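Local coordinates for hypothetical Thioesterase Protein SP_1851 (Streptococcus pneumoniae serotype 4, PDB 4XY5) that probably acts as a PaaI-type thioesterase of the hotdog fold, hydrolysing acyl thioesters, at residues Cys102-Asp107 and Phe121-Thr126. The protein carries 1 engineered substitution. Residues are numbered along the deposited sequence; the frame is centred on the assembly and turned at random.
Sequences CVMDVD and FTMFVT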
loop_
_atom_site.group_PDB
_atom_site.type_symbol
_atom_site.label_atom_id
_atom_site.label_comp_id
_atom_site.label_asym_id
_atom_site.label_seq_id
_atom_site.Cartn_x
_atom_site.Cartn_y
_atom_site.Cartn_z
ATOM N N CYS A 102 7.146 6.743 -12.241
ATOM C CA CYS A 102 7.762 5.444 -12.415
ATOM C C CYS A 102 7.341 4.528 -11.278
ATOM O O CYS A 102 7.096 4.988 -10.159
ATOM C CB CYS A 102 9.281 5.548 -12.443
ATOM S SG CYS A 102 9.952 6.218 -13.969
ATOM N N VAL A 103 7.268 3.237 -11.562
ATOM C CA VAL A 103 7.011 2.258 -10.513
ATOM C C VAL A 103 8.201 1.317 -10.363
ATOM O O VAL A 103 8.601 0.662 -11.323
ATOM C CB VAL A 103 5.745 1.439 -10.795
ATOM C CG1 VAL A 103 5.504 0.451 -9.652
ATOM C CG2 VAL A 103 4.548 2.375 -10.977
ATOM N N MET A 104 8.765 1.269 -9.159
ATOM C CA MET A 104 9.940 0.442 -8.874
ATOM C C MET A 104 9.561 -0.713 -7.966
ATOM O O MET A 104 8.887 -0.492 -6.964
ATOM C CB MET A 104 11.050 1.250 -8.183
ATOM C CG MET A 104 11.210 2.698 -8.625
ATOM S SD MET A 104 11.457 2.791 -10.394
ATOM C CE MET A 104 12.075 4.428 -10.644
ATOM N N ASP A 105 9.999 -1.920 -8.299
ATOM C CA ASP A 105 9.920 -3.043 -7.362
ATOM C C ASP A 105 11.281 -3.225 -6.698
ATOM O O ASP A 105 12.313 -3.193 -7.373
ATOM C CB ASP A 105 9.515 -4.342 -8.059
ATOM C CG ASP A 105 8.009 -4.453 -8.282
ATOM O OD1 ASP A 105 7.231 -3.614 -7.762
ATOM O OD2 ASP A 105 7.607 -5.406 -8.973
ATOM N N VAL A 106 11.290 -3.406 -5.384
ATOM C CA VAL A 106 12.556 -3.631 -4.674
ATOM C C VAL A 106 12.400 -4.830 -3.762
ATOM O O VAL A 106 11.435 -4.908 -3.011
ATOM C CB VAL A 106 12.986 -2.403 -3.856
ATOM C CG1 VAL A 106 14.334 -2.668 -3.161
ATOM C CG2 VAL A 106 13.069 -1.170 -4.761
ATOM N N ASP A 107 13.346 -5.766 -3.839
ATOM C CA ASP A 107 13.242 -7.026 -3.101
ATOM C C ASP A 107 14.506 -7.211 -2.296
ATOM O O ASP A 107 15.582 -6.966 -2.812
ATOM C CB ASP A 107 13.048 -8.209 -4.059
ATOM C CG ASP A 107 11.815 -8.049 -4.952
ATOM O OD1 ASP A 107 10.716 -7.741 -4.432
ATOM O OD2 ASP A 107 11.951 -8.211 -6.182
ATOM N N PHE A 121 7.526 1.072 -5.058
ATOM C CA PHE A 121 7.602 2.518 -4.959
ATOM C C PHE A 121 6.993 3.217 -6.157
ATOM O O PHE A 121 7.299 2.866 -7.288
ATOM C CB PHE A 121 9.063 2.940 -4.829
ATOM C CG PHE A 121 9.656 2.588 -3.522
ATOM C CD1 PHE A 121 9.732 3.532 -2.512
ATOM C CD2 PHE A 121 10.132 1.312 -3.287
ATOM C CE1 PHE A 121 10.285 3.205 -1.285
ATOM C CE2 PHE A 121 10.681 0.992 -2.060
ATOM C CZ PHE A 121 10.744 1.937 -1.071
ATOM N N THR A 122 6.137 4.204 -5.889
ATOM C CA THR A 122 5.579 5.054 -6.924
ATOM C C THR A 122 6.304 6.381 -6.876
ATOM O O THR A 122 6.096 7.179 -5.963
ATOM C CB THR A 122 4.061 5.264 -6.740
ATOM O OG1 THR A 122 3.415 3.989 -6.746
ATOM C CG2 THR A 122 3.502 6.096 -7.876
ATOM N N MET A 123 7.171 6.600 -7.856
ATOM C CA MET A 123 8.015 7.786 -7.880
ATOM C C MET A 123 7.482 8.805 -8.878
ATOM O O MET A 123 6.994 8.443 -9.940
ATOM C CB MET A 123 9.460 7.414 -8.234
ATOM C CG MET A 123 9.985 6.131 -7.588
ATOM S SD MET A 123 10.517 6.271 -5.860
ATOM C CE MET A 123 11.964 7.336 -5.999
ATOM N N PHE A 124 7.584 10.078 -8.521
ATOM C CA PHE A 124 7.210 11.171 -9.408
ATOM C C PHE A 124 8.473 11.710 -10.075
ATOM O O PHE A 124 9.397 12.153 -9.395
ATOM C CB PHE A 124 6.486 12.268 -8.624
ATOM C CG PHE A 124 5.983 13.402 -9.475
ATOM C CD1 PHE A 124 4.855 13.247 -10.262
ATOM C CD2 PHE A 124 6.629 14.628 -9.471
ATOM C CE1 PHE A 124 4.386 14.292 -11.041
ATOM C CE2 PHE A 124 6.165 15.675 -10.246
ATOM C CZ PHE A 124 5.046 15.509 -11.031
ATOM N N VAL A 125 8.525 11.630 -11.402
ATOM C CA VAL A 125 9.675 12.118 -12.154
ATOM C C VAL A 125 9.663 13.642 -12.166
ATOM O O VAL A 125 8.716 14.258 -12.653
ATOM C CB VAL A 125 9.683 11.589 -13.605
ATOM C CG1 VAL A 125 10.989 11.964 -14.301
ATOM C CG2 VAL A 125 9.475 10.078 -13.631
ATOM N N THR A 126 10.709 14.251 -11.619
ATOM C CA THR A 126 10.764 15.703 -11.518
ATOM C C THR A 126 11.520 16.328 -12.692
ATOM O O THR A 126 11.207 17.442 -13.123
ATOM C CB THR A 126 11.411 16.140 -10.196
ATOM O OG1 THR A 126 12.722 15.571 -10.093
ATOM C CG2 THR A 126 10.579 15.660 -9.015
#
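Two hydrogen-bonded pairs, C102 with M123 and M104 with F121, hold strands 102-107 and 121-126 together in antiparallel fashion. F121 N donates to M104 O at 2.8 Å, and the bond is close to straight (170°). M104 N returns a bond of 2.9 Å to F121 O. Both donors of this pair lie in the plane of the carbonyl they meet. At the second pair, M123 N reaches C102 O at 2.8 Å. The return bond, from C102 N to M123 O, comes in 21° off the carbonyl plane. Between the two pairs sits the non-hydrogen-bonded pair V103 and T122. Here V103 CA-H points at F121 O, at a CA to O distance of 3.3 Å, so this oxygen takes both an N-H and a C-H.

C102, M104, F121 and M123 share one face of the sheet. M104 and M123 cross there at about a right angle, with M104 CG on M123 CG at 3.8 Å. Each has CG anti to its own carbonyl carbon, and M104 then bends at chi2 (-56°), which carries CE to the neighbourhood of M123 CG. V106 CG2 approaches F121 CD2 obliquely at 4.1 Å. Towards the other end, C102 SG touches V125 CG2 at 3.9 Å.

Helix 47-64 covers this face: S58 touches M104, F121 and M123, and the F51 ring meets that of F121. On the opposite face V103 packs on L79 of a second subunit.

The contact belongs to the hairpin of strands 101-109 and 115-127 in the hotdog sheet. The four backbone bonds fix the register of the two strands. That register sets M104 beside F121 and M123, and the three side chains pack as an apolar layer against helix 47-64.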